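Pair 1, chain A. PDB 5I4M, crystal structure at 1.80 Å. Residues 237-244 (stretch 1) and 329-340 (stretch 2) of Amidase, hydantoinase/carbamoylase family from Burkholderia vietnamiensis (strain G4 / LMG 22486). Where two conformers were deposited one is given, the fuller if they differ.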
# COMPACT_ATOMS: atom_id res chain seq x y z
N TYR A 237 6.57 15.93 -4.09
CA TYR A 237 5.69 16.25 -2.97
C TYR A 237 5.34 14.98 -2.20
O TYR A 237 5.36 13.88 -2.75
CB TYR A 237 4.37 16.88 -3.44
CG TYR A 237 4.53 18.07 -4.34
CD1 TYR A 237 4.83 17.91 -5.69
CD2 TYR A 237 4.37 19.35 -3.84
CE1 TYR A 237 4.98 19.00 -6.51
CE2 TYR A 237 4.51 20.46 -4.67
CZ TYR A 237 4.81 20.27 -6.01
OH TYR A 237 4.95 21.36 -6.84
N GLU A 238 5.00 15.18 -0.93
CA GLU A 238 4.36 14.18 -0.09
C GLU A 238 3.05 14.76 0.43
O GLU A 238 3.04 15.88 0.96
CB GLU A 238 5.27 13.77 1.08
CG GLU A 238 6.49 12.94 0.63
CD GLU A 238 7.39 12.51 1.78
OE1 GLU A 238 8.34 11.73 1.51
OE2 GLU A 238 7.17 12.93 2.93
N ILE A 239 1.97 14.02 0.27
CA ILE A 239 0.65 14.48 0.69
C ILE A 239 0.02 13.40 1.55
O ILE A 239 0.01 12.23 1.16
CB ILE A 239 -0.26 14.80 -0.51
CG1 ILE A 239 0.33 15.94 -1.33
CG2 ILE A 239 -1.65 15.19 -0.02
CD1 ILE A 239 -0.40 16.19 -2.65
N THR A 240 -0.48 13.78 2.72
CA THR A 240 -1.32 12.89 3.51
C THR A 240 -2.70 13.52 3.62
O THR A 240 -2.82 14.67 4.06
CB THR A 240 -0.73 12.62 4.89
OG1 THR A 240 0.53 11.95 4.76
CG2 THR A 240 -1.67 11.75 5.72
N PHE A 241 -3.73 12.80 3.17
CA PHE A 241 -5.11 13.15 3.45
C PHE A 241 -5.57 12.40 4.70
O PHE A 241 -5.33 11.20 4.81
CB PHE A 241 -6.03 12.75 2.30
CG PHE A 241 -6.07 13.72 1.15
CD1 PHE A 241 -5.98 15.08 1.37
CD2 PHE A 241 -6.26 13.26 -0.14
CE1 PHE A 241 -6.05 15.97 0.29
CE2 PHE A 241 -6.32 14.13 -1.20
CZ PHE A 241 -6.21 15.50 -0.98
N THR A 242 -6.25 13.10 5.60
CA THR A 242 -6.88 12.44 6.74
C THR A 242 -8.38 12.67 6.68
O THR A 242 -8.84 13.82 6.62
CB THR A 242 -6.30 12.96 8.06
OG1 THR A 242 -4.88 12.77 8.06
CG2 THR A 242 -6.91 12.18 9.22
N GLY A 243 -9.14 11.57 6.67
CA GLY A 243 -10.58 11.63 6.78
C GLY A 243 -11.02 10.92 8.04
O GLY A 243 -10.49 11.19 9.12
N GLN A 244 -11.97 10.00 7.94
CA GLN A 244 -12.39 9.24 9.11
C GLN A 244 -12.70 7.82 8.69
O GLN A 244 -13.61 7.60 7.88
CB GLN A 244 -13.62 9.88 9.77
CG GLN A 244 -14.13 9.07 10.96
CD GLN A 244 -15.27 9.76 11.70
OE1 GLN A 244 -16.29 10.10 11.11
NE2 GLN A 244 -15.09 9.95 13.00
N ARG A 329 -9.09 22.06 -3.20
CA ARG A 329 -10.49 21.95 -3.61
C ARG A 329 -11.03 20.55 -3.35
O ARG A 329 -12.15 20.39 -2.85
CB ARG A 329 -10.62 22.31 -5.08
CG ARG A 329 -12.02 22.06 -5.65
CD ARG A 329 -12.02 22.18 -7.17
NE ARG A 329 -10.85 21.52 -7.77
CZ ARG A 329 -10.78 20.21 -8.02
NH1 ARG A 329 -11.80 19.42 -7.73
NH2 ARG A 329 -9.67 19.71 -8.56
N ILE A 330 -10.24 19.53 -3.69
CA ILE A 330 -10.68 18.15 -3.48
C ILE A 330 -10.87 17.88 -2.00
O ILE A 330 -11.87 17.26 -1.59
CB ILE A 330 -9.66 17.18 -4.12
CG1 ILE A 330 -9.81 17.21 -5.65
CG2 ILE A 330 -9.84 15.77 -3.58
CD1 ILE A 330 -8.61 16.63 -6.39
N ALA A 331 -9.94 18.34 -1.16
CA ALA A 331 -10.05 18.09 0.27
C ALA A 331 -11.25 18.81 0.86
O ALA A 331 -11.95 18.27 1.73
CB ALA A 331 -8.77 18.52 0.99
N ALA A 332 -11.50 20.04 0.39
CA ALA A 332 -12.62 20.82 0.91
C ALA A 332 -13.95 20.19 0.54
O ALA A 332 -14.91 20.23 1.33
CB ALA A 332 -12.55 22.25 0.39
N ASP A 333 -14.04 19.61 -0.66
CA ASP A 333 -15.30 19.00 -1.10
C ASP A 333 -15.64 17.77 -0.27
O ASP A 333 -16.81 17.54 0.06
CB ASP A 333 -15.22 18.66 -2.58
CG ASP A 333 -16.42 17.88 -3.06
OD1 ASP A 333 -17.48 18.50 -3.27
OD2 ASP A 333 -16.29 16.65 -3.24
N ILE A 334 -14.64 16.97 0.07
CA ILE A 334 -14.86 15.76 0.86
C ILE A 334 -14.87 16.06 2.35
O ILE A 334 -15.61 15.44 3.12
CB ILE A 334 -13.78 14.71 0.50
CG1 ILE A 334 -13.87 14.34 -0.97
CG2 ILE A 334 -13.90 13.45 1.39
CD1 ILE A 334 -12.70 13.50 -1.45
N GLY A 335 -14.05 17.00 2.79
CA GLY A 335 -13.88 17.23 4.21
C GLY A 335 -12.66 16.53 4.76
O GLY A 335 -12.68 15.99 5.87
N LEU A 336 -11.58 16.53 3.99
CA LEU A 336 -10.32 15.94 4.42
C LEU A 336 -9.40 17.02 4.97
O LEU A 336 -9.45 18.17 4.53
CB LEU A 336 -9.65 15.22 3.25
CG LEU A 336 -10.48 14.16 2.53
CD1 LEU A 336 -9.75 13.67 1.26
CD2 LEU A 336 -10.75 12.98 3.46
N ASP A 337 -8.57 16.64 5.94
CA ASP A 337 -7.43 17.44 6.36
C ASP A 337 -6.25 17.13 5.44
O ASP A 337 -6.07 15.98 5.04
CB ASP A 337 -7.04 17.16 7.81
CG ASP A 337 -8.11 17.61 8.80
OD1 ASP A 337 -8.87 18.55 8.47
OD2 ASP A 337 -8.18 17.03 9.90
N THR A 338 -5.46 18.15 5.11
CA THR A 338 -4.37 17.99 4.14
C THR A 338 -3.04 18.36 4.77
O THR A 338 -2.90 19.45 5.34
CB THR A 338 -4.58 18.85 2.91
OG1 THR A 338 -5.84 18.55 2.32
CG2 THR A 338 -3.47 18.58 1.89
N ALA A 339 -2.07 17.47 4.64
CA ALA A 339 -0.67 17.77 4.94
C ALA A 339 0.07 17.66 3.62
O ALA A 339 0.21 16.56 3.09
CB ALA A 339 -0.11 16.82 5.99
N LEU A 340 0.51 18.78 3.07
CA LEU A 340 1.19 18.79 1.78
C LEU A 340 2.56 19.42 1.97
O LEU A 340 2.67 20.53 2.49
CB LEU A 340 0.38 19.56 0.73
CG LEU A 340 0.97 19.68 -0.68
CD1 LEU A 340 -0.14 19.92 -1.68
CD2 LEU A 340 1.99 20.83 -0.79
O HOH W 1 -10.50 14.50 9.61

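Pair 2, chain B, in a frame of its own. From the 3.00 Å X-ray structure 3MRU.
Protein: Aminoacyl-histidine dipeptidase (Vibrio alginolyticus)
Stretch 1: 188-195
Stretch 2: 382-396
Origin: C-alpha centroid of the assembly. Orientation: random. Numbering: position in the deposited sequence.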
# COMPACT_ATOMS: atom_id res chain seq x y z
N ILE B 188 9.53 -4.60 2.28
CA ILE B 188 10.85 -4.62 1.70
C ILE B 188 10.93 -5.62 0.55
O ILE B 188 10.40 -6.73 0.66
CB ILE B 188 11.87 -4.95 2.76
CG1 ILE B 188 13.29 -4.72 2.24
CG2 ILE B 188 11.65 -6.36 3.27
CD1 ILE B 188 13.88 -5.73 1.35
N ASP B 189 11.56 -5.20 -0.54
CA ASP B 189 11.69 -6.03 -1.72
C ASP B 189 12.88 -6.90 -1.49
O ASP B 189 13.90 -6.42 -1.04
CB ASP B 189 11.98 -5.18 -2.95
CG ASP B 189 10.89 -4.14 -3.23
OD1 ASP B 189 9.69 -4.51 -3.29
OD2 ASP B 189 11.23 -2.94 -3.43
N GLY B 190 12.73 -8.18 -1.81
CA GLY B 190 13.84 -9.14 -1.82
C GLY B 190 14.06 -9.79 -3.18
O GLY B 190 13.13 -9.90 -3.99
N ALA B 191 15.29 -10.21 -3.43
CA ALA B 191 15.63 -10.85 -4.69
C ALA B 191 16.68 -11.96 -4.54
O ALA B 191 17.86 -11.70 -4.32
CB ALA B 191 16.10 -9.78 -5.63
N MET B 192 16.23 -13.21 -4.66
CA MET B 192 17.12 -14.34 -4.58
C MET B 192 17.54 -14.75 -5.98
O MET B 192 16.71 -15.10 -6.81
CB MET B 192 16.44 -15.49 -3.88
CG MET B 192 17.42 -16.45 -3.31
SD MET B 192 16.56 -17.75 -2.44
CE MET B 192 16.17 -16.99 -0.87
N THR B 193 18.85 -14.72 -6.23
CA THR B 193 19.36 -14.93 -7.56
C THR B 193 20.28 -16.11 -7.56
O THR B 193 21.02 -16.34 -6.60
CB THR B 193 20.14 -13.70 -8.08
OG1 THR B 193 19.94 -12.57 -7.21
CG2 THR B 193 19.71 -13.36 -9.52
N PHE B 194 20.24 -16.85 -8.67
CA PHE B 194 20.99 -18.10 -8.82
C PHE B 194 21.94 -18.02 -10.01
O PHE B 194 21.54 -17.57 -11.10
CB PHE B 194 20.04 -19.29 -8.99
CG PHE B 194 19.25 -19.60 -7.75
CD1 PHE B 194 18.07 -18.91 -7.47
CD2 PHE B 194 19.70 -20.56 -6.86
CE1 PHE B 194 17.37 -19.16 -6.33
CE2 PHE B 194 18.98 -20.83 -5.71
CZ PHE B 194 17.83 -20.12 -5.44
N ASP B 195 23.18 -18.44 -9.82
CA ASP B 195 24.10 -18.42 -10.93
C ASP B 195 24.25 -19.80 -11.56
O ASP B 195 25.11 -20.61 -11.16
CB ASP B 195 25.43 -17.77 -10.54
CG ASP B 195 25.42 -16.27 -10.82
OD1 ASP B 195 24.96 -15.85 -11.92
OD2 ASP B 195 25.87 -15.50 -9.93
N MET B 382 15.45 -15.26 7.54
CA MET B 382 15.06 -16.60 7.08
C MET B 382 15.29 -16.80 5.61
O MET B 382 15.70 -17.88 5.21
CB MET B 382 13.59 -16.84 7.32
CG MET B 382 13.23 -17.00 8.75
SD MET B 382 11.55 -17.59 8.83
CE MET B 382 11.54 -18.95 7.61
N LEU B 383 14.97 -15.79 4.81
CA LEU B 383 15.29 -15.81 3.40
C LEU B 383 16.78 -15.97 3.18
O LEU B 383 17.21 -16.73 2.29
CB LEU B 383 14.84 -14.53 2.74
CG LEU B 383 13.36 -14.39 2.45
CD1 LEU B 383 13.12 -13.19 1.55
CD2 LEU B 383 12.76 -15.70 1.84
N GLN B 384 17.57 -15.25 3.97
CA GLN B 384 19.02 -15.31 3.89
C GLN B 384 19.54 -16.69 4.29
O GLN B 384 20.46 -17.23 3.67
CB GLN B 384 19.59 -14.24 4.78
CG GLN B 384 21.10 -14.07 4.75
CD GLN B 384 21.59 -13.25 5.96
OE1 GLN B 384 22.79 -13.22 6.26
NE2 GLN B 384 20.66 -12.59 6.66
N SER B 385 18.95 -17.26 5.33
CA SER B 385 19.28 -18.61 5.75
C SER B 385 19.11 -19.57 4.56
O SER B 385 20.01 -20.34 4.25
CB SER B 385 18.39 -19.02 6.92
OG SER B 385 18.63 -18.23 8.07
N VAL B 386 17.96 -19.49 3.89
CA VAL B 386 17.69 -20.28 2.69
C VAL B 386 18.72 -19.94 1.64
O VAL B 386 19.48 -20.82 1.24
CB VAL B 386 16.31 -20.00 2.12
CG1 VAL B 386 16.01 -20.94 0.98
CG2 VAL B 386 15.28 -20.16 3.18
N ALA B 387 18.74 -18.67 1.21
CA ALA B 387 19.71 -18.15 0.23
C ALA B 387 21.12 -18.69 0.45
O ALA B 387 21.74 -19.19 -0.48
CB ALA B 387 19.72 -16.61 0.23
N GLU B 388 21.60 -18.60 1.70
CA GLU B 388 22.87 -19.20 2.12
C GLU B 388 22.92 -20.71 1.80
O GLU B 388 23.72 -21.14 0.95
CB GLU B 388 23.03 -19.01 3.63
CG GLU B 388 24.38 -18.52 4.11
CD GLU B 388 24.21 -17.22 4.90
OE1 GLU B 388 23.72 -17.29 6.06
OE2 GLU B 388 24.56 -16.13 4.35
N LEU B 389 22.06 -21.49 2.45
CA LEU B 389 22.00 -22.92 2.24
C LEU B 389 21.96 -23.32 0.79
O LEU B 389 22.29 -24.44 0.49
CB LEU B 389 20.77 -23.49 2.90
CG LEU B 389 20.74 -23.62 4.41
CD1 LEU B 389 19.39 -24.16 4.84
CD2 LEU B 389 21.85 -24.52 4.93
N ALA B 390 21.56 -22.43 -0.10
CA ALA B 390 21.34 -22.78 -1.50
C ALA B 390 22.48 -22.35 -2.41
O ALA B 390 22.49 -22.69 -3.60
CB ALA B 390 20.03 -22.18 -2.00
N GLY B 391 23.42 -21.59 -1.84
CA GLY B 391 24.50 -20.99 -2.62
C GLY B 391 24.03 -19.88 -3.55
O GLY B 391 24.65 -19.64 -4.59
N ALA B 392 22.93 -19.22 -3.19
CA ALA B 392 22.35 -18.15 -3.99
C ALA B 392 22.55 -16.80 -3.31
O ALA B 392 23.00 -16.75 -2.16
CB ALA B 392 20.89 -18.41 -4.19
N GLN B 393 22.20 -15.72 -4.00
CA GLN B 393 22.36 -14.39 -3.43
C GLN B 393 21.02 -13.68 -3.25
O GLN B 393 20.17 -13.77 -4.12
CB GLN B 393 23.28 -13.58 -4.34
CG GLN B 393 23.90 -12.33 -3.71
CD GLN B 393 24.59 -11.44 -4.78
OE1 GLN B 393 25.71 -11.75 -5.23
NE2 GLN B 393 23.91 -10.35 -5.20
N ILE B 394 20.83 -13.00 -2.13
CA ILE B 394 19.70 -12.08 -1.99
C ILE B 394 20.13 -10.67 -1.67
O ILE B 394 21.03 -10.47 -0.87
CB ILE B 394 18.69 -12.45 -0.90
CG1 ILE B 394 19.37 -12.73 0.44
CG2 ILE B 394 17.82 -13.61 -1.31
CD1 ILE B 394 18.45 -12.69 1.66
N GLU B 395 19.46 -9.72 -2.30
CA GLU B 395 19.65 -8.30 -2.04
C GLU B 395 18.33 -7.75 -1.59
O GLU B 395 17.27 -8.11 -2.12
CB GLU B 395 20.04 -7.53 -3.30
CG GLU B 395 21.14 -8.06 -4.19
CD GLU B 395 21.36 -7.16 -5.42
OE1 GLU B 395 20.35 -6.68 -6.03
OE2 GLU B 395 22.54 -6.93 -5.79
N PHE B 396 18.39 -6.85 -0.62
CA PHE B 396 17.22 -6.13 -0.14
C PHE B 396 17.28 -4.65 -0.51
O PHE B 396 18.37 -4.07 -0.67
CB PHE B 396 17.05 -6.33 1.37
CG PHE B 396 16.73 -7.75 1.76
CD1 PHE B 396 17.60 -8.47 2.57
CD2 PHE B 396 15.58 -8.38 1.29
CE1 PHE B 396 17.30 -9.78 2.92
CE2 PHE B 396 15.30 -9.68 1.63
CZ PHE B 396 16.17 -10.38 2.45

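What backbone arrangement do the two pairs share? In each, a helix ends at a glycine with positive phi, Gly A335 in pair 1 and Gly B391 in pair 2, and the chain turns into a strand that runs antiparallel to the first stretch. The strand axes make angles of 165° and 156°, and the central 14 residues superpose with an RMSD of 0.8 Å. The ladders match rung for rung: Thr A240 with Ala A339 corresponds to Ala B191 with Glu B395, and Thr A242 with Asp A337 to Thr B193 with Gln B393. In pair 1 the four backbone hydrogen bonds are uniform, as in Thr A240 N to Ala A339 O at 2.9 Å. Pair 2 is less even: Thr B193 N to Gln B393 O is 2.7 Å, whereas Ala B191 N to Glu B395 O is weak at 3.2 Å.

What fills the space between strand and helix? Phe A241 and Met B192 occupy the same position, and each has the largest covered area in its pair. The flat ring of Phe A241 brings CE1 to 3.8 Å from Ala A331 CB, and its CZ reaches Ile A330 CG2 at 4.5 Å. Met B192 meets the matched residues with a flexible chain: its CE lies 3.7 Å from Ala B387 CB and 4.2 Å from Val B386 CB. Across the strand, Thr A338 OG1 lies at the edge of the phenylalanine ring, 3.3 Å from Phe A241 CE1, while the matched Ile B394 places CG2 3.5 Å from Met B192 CB.

How is the turn after the helix covered? Leu A336 and Ala B392 match, and both put a methyl over an aromatic face, but the rings come from different positions. Leu A336 CD1 sits 3.9 Å from the ring centroid of Phe A241. Ala B392 CB sits 3.7 Å from that of Phe B194, whose counterpart is Gly A243. The longer leucine also spreads over that glycine, with Leu A336 CD2 3.6 Å from Gly A243 CA; an ideal CB there would clash with the same methyl.

How is the far end of the ladder packed? Ile A239 CG1 lies 3.8 Å from Leu A340 CG, and Tyr A237 CD2 is 4.1 Å from Leu A340 CD2. Pair 2 has Gly B190 at the isoleucine position, and the ring of Phe B396, matching Leu A340, approaches its bare backbone, with CD2 3.6 Å from Gly B190 CA. Ile B188, at the tyrosine position, brings CD1 to 3.1 Å from Phe B396 CD2, so aromatic and aliphatic partners trade strands.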